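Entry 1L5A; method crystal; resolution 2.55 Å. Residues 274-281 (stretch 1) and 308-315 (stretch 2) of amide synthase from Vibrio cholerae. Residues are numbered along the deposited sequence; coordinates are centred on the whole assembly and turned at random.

Stretch 1, residues 274-281: LMVNSLPL
Stretch 2 308-315: HGRYRIEQ

Asn-277, Arg-312 and Ile-313 organise this contact, covering 76, 68 and 68 Å² of the 367 Å² buried in total. Stretch 1 runs as loop through Val-276 (phi/psi -53/142) and enters a strand at Asn-277 (-134/132), which continues through Ser-278 (-89/124), Leu-279 (-129/146), Pro-280 (-94/134) and Leu-281 (-105/126). Stretch 2 makes a type I turn from His-308 to Tyr-311, with Gly-309 at -61/-16 and Arg-310 at -80/-10, closed by Tyr-311 N to His-308 O at 3.3 Å. Tyr-311 (-79/119) and the N-cap residue Arg-312 (-62/132) are extended, and a helix begins at Ile-313 (-61/-31). The register is set by CA-CA distances of 6.5 Å for Asn-277 and Arg-312 and 6.4 Å for Ser-278 and Ile-313.

Asn-277 points its CA-to-CB bond toward stretch 2, and chi1 of -170° (t) with chi2 of 29° brings both ends of its amide to the backbone there. Its ND2 donates to Gly-309 O at 2.9 Å (153°) and to Tyr-311 O at 2.8 Å (135°), so one amide nitrogen holds two carbonyls of the turn, those of its second and fourth residues. Its OD1 accepts from Ile-313 N at 3.1 Å; the 165° angle is the straightest of the cross-stretch hydrogen bonds and satisfies an amide in the first turn of the helix.

Arg-312 starts with CA-to-CB directed away, yet its side chain folds back through chi1 -74° (m), chi2 -97°, chi3 115° and chi4 -145°. NH2 donates to Val-276 O at 2.3 Å (148°), a very short bond, and weakly to Met-275 O at 3.0 Å (128°). Both carbonyls lie at the guanidinium edge, near its plane, whereas Asn-277 OD1 lies over one face; its 3.3 Å separation from Arg-312 NH1 has too poor an angle for a hydrogen bond. A water bridges the same region, accepting from Arg-312 NE at 2.8 Å and donating to Met-275 O at 2.8 Å. Within stretch 2, Arg-312 NH1 forms a salt bridge with Glu-314 OE1 at 2.9 Å, with an N-H...acceptor angle of 153°.

The CA-to-CB bond of Ile-313 points toward stretch 1, with chi1 -174° (t) and chi2 75° (p). Its CB lies 3.2 Å from Ser-278 O, and its CD1 meets Pro-280 CD at 3.9 Å in an apolar contact. Leu-279 (chi1 -55°, m; chi2 167°, t) places CD1 3.7 Å from Gly-309 CA, packing directly against the turn backbone.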

# COMPACT_ATOMS: atom_id res chain seq x y z
N LEU A 274 1.98 -11.69 20.32
CA LEU A 274 1.48 -12.86 19.62
C LEU A 274 0.95 -12.49 18.24
O LEU A 274 -0.08 -11.81 18.11
CB LEU A 274 0.37 -13.54 20.43
CG LEU A 274 -0.36 -14.65 19.65
CD1 LEU A 274 0.67 -15.63 19.09
CD2 LEU A 274 -1.36 -15.38 20.56
N MET A 275 1.63 -12.94 17.20
CA MET A 275 1.15 -12.63 15.87
C MET A 275 1.24 -13.80 14.88
O MET A 275 0.59 -13.77 13.84
CB MET A 275 1.91 -11.42 15.30
CG MET A 275 1.63 -10.09 15.99
SD MET A 275 2.77 -9.69 17.36
CE MET A 275 1.98 -8.20 17.97
N VAL A 276 2.03 -14.81 15.22
CA VAL A 276 2.23 -15.94 14.33
C VAL A 276 0.89 -16.55 13.91
O VAL A 276 -0.06 -16.64 14.70
CB VAL A 276 3.19 -17.00 14.99
CG1 VAL A 276 2.53 -17.68 16.19
CG2 VAL A 276 3.59 -18.00 13.98
N ASN A 277 0.81 -16.98 12.65
CA ASN A 277 -0.42 -17.54 12.10
C ASN A 277 -0.08 -18.81 11.34
O ASN A 277 0.86 -18.84 10.54
CB ASN A 277 -1.06 -16.49 11.18
CG ASN A 277 -2.47 -16.85 10.74
OD1 ASN A 277 -3.20 -17.53 11.45
ND2 ASN A 277 -2.86 -16.36 9.56
N SER A 278 -0.84 -19.86 11.61
CA SER A 278 -0.63 -21.16 10.96
C SER A 278 -1.42 -21.24 9.67
O SER A 278 -2.64 -21.09 9.67
CB SER A 278 -1.07 -22.28 11.89
OG SER A 278 -0.33 -22.24 13.09
N LEU A 279 -0.73 -21.51 8.57
CA LEU A 279 -1.40 -21.56 7.29
C LEU A 279 -1.11 -22.83 6.51
O LEU A 279 -0.01 -23.39 6.57
CB LEU A 279 -1.01 -20.34 6.44
CG LEU A 279 -1.28 -18.99 7.13
CD1 LEU A 279 -0.58 -17.86 6.38
CD2 LEU A 279 -2.76 -18.77 7.20
N PRO A 280 -2.10 -23.32 5.76
CA PRO A 280 -1.84 -24.53 4.99
C PRO A 280 -1.38 -24.25 3.55
O PRO A 280 -1.94 -23.41 2.86
CB PRO A 280 -3.19 -25.26 5.06
CG PRO A 280 -4.16 -24.13 5.01
CD PRO A 280 -3.55 -23.11 5.95
N LEU A 281 -0.33 -24.95 3.14
CA LEU A 281 0.26 -24.87 1.80
C LEU A 281 -0.18 -26.14 1.08
O LEU A 281 0.02 -27.25 1.58
CB LEU A 281 1.80 -24.85 1.88
CG LEU A 281 2.56 -25.13 0.56
CD1 LEU A 281 2.36 -23.96 -0.37
CD2 LEU A 281 4.06 -25.35 0.81
N HIS A 308 -1.48 -13.07 1.90
CA HIS A 308 -2.83 -13.10 2.44
C HIS A 308 -2.76 -13.62 3.87
O HIS A 308 -3.79 -13.85 4.52
CB HIS A 308 -3.73 -14.00 1.58
CG HIS A 308 -3.77 -13.61 0.13
ND1 HIS A 308 -2.83 -14.03 -0.79
CD2 HIS A 308 -4.60 -12.77 -0.55
CE1 HIS A 308 -3.07 -13.47 -1.96
NE2 HIS A 308 -4.14 -12.70 -1.84
N GLY A 309 -1.52 -13.75 4.36
CA GLY A 309 -1.24 -14.27 5.69
C GLY A 309 -1.74 -13.59 6.96
O GLY A 309 -1.73 -14.21 8.02
N ARG A 310 -2.18 -12.35 6.87
CA ARG A 310 -2.64 -11.63 8.05
C ARG A 310 -4.06 -12.03 8.40
O ARG A 310 -4.58 -11.65 9.47
CB ARG A 310 -2.55 -10.11 7.79
CG ARG A 310 -2.87 -9.24 8.97
CD ARG A 310 -2.36 -7.83 8.79
NE ARG A 310 -2.41 -7.09 10.05
CZ ARG A 310 -1.65 -6.03 10.33
NH1 ARG A 310 -0.79 -5.57 9.43
NH2 ARG A 310 -1.76 -5.42 11.49
N TYR A 311 -4.70 -12.78 7.50
CA TYR A 311 -6.08 -13.24 7.74
C TYR A 311 -5.93 -14.44 8.69
O TYR A 311 -5.25 -15.43 8.39
CB TYR A 311 -6.75 -13.65 6.41
CG TYR A 311 -8.28 -13.69 6.44
CD1 TYR A 311 -9.03 -12.51 6.46
CD2 TYR A 311 -8.96 -14.90 6.48
CE1 TYR A 311 -10.42 -12.54 6.51
CE2 TYR A 311 -10.34 -14.95 6.54
CZ TYR A 311 -11.07 -13.78 6.55
OH TYR A 311 -12.45 -13.86 6.63
N ARG A 312 -6.52 -14.33 9.86
CA ARG A 312 -6.42 -15.38 10.87
C ARG A 312 -7.02 -16.74 10.48
O ARG A 312 -8.15 -16.84 9.99
CB ARG A 312 -7.07 -14.88 12.16
CG ARG A 312 -6.23 -13.85 12.91
CD ARG A 312 -5.46 -14.56 13.98
NE ARG A 312 -4.02 -14.54 13.80
CZ ARG A 312 -3.22 -15.55 14.12
NH1 ARG A 312 -3.73 -16.66 14.64
NH2 ARG A 312 -1.92 -15.45 13.94
N ILE A 313 -6.23 -17.79 10.71
CA ILE A 313 -6.67 -19.14 10.41
C ILE A 313 -7.93 -19.45 11.23
O ILE A 313 -8.79 -20.20 10.78
CB ILE A 313 -5.56 -20.17 10.72
CG1 ILE A 313 -5.99 -21.56 10.24
CG2 ILE A 313 -5.26 -20.19 12.22
CD1 ILE A 313 -5.93 -21.76 8.74
N GLU A 314 -8.03 -18.88 12.42
CA GLU A 314 -9.21 -19.12 13.25
C GLU A 314 -10.40 -18.60 12.50
O GLU A 314 -11.48 -19.19 12.53
CB GLU A 314 -9.11 -18.39 14.60
CG GLU A 314 -8.01 -18.89 15.54
CD GLU A 314 -6.63 -18.35 15.18
OE1 GLU A 314 -6.55 -17.43 14.33
OE2 GLU A 314 -5.62 -18.83 15.77
N GLN A 315 -10.19 -17.47 11.81
CA GLN A 315 -11.25 -16.83 11.02
C GLN A 315 -11.58 -17.74 9.85
O GLN A 315 -12.75 -17.97 9.55
CB GLN A 315 -10.79 -15.46 10.51
CG GLN A 315 -11.87 -14.70 9.74
CD GLN A 315 -13.06 -14.45 10.62
OE1 GLN A 315 -12.94 -13.83 11.68
NE2 GLN A 315 -14.22 -14.94 10.21
O HOH W 1 -1.99 -12.57 13.90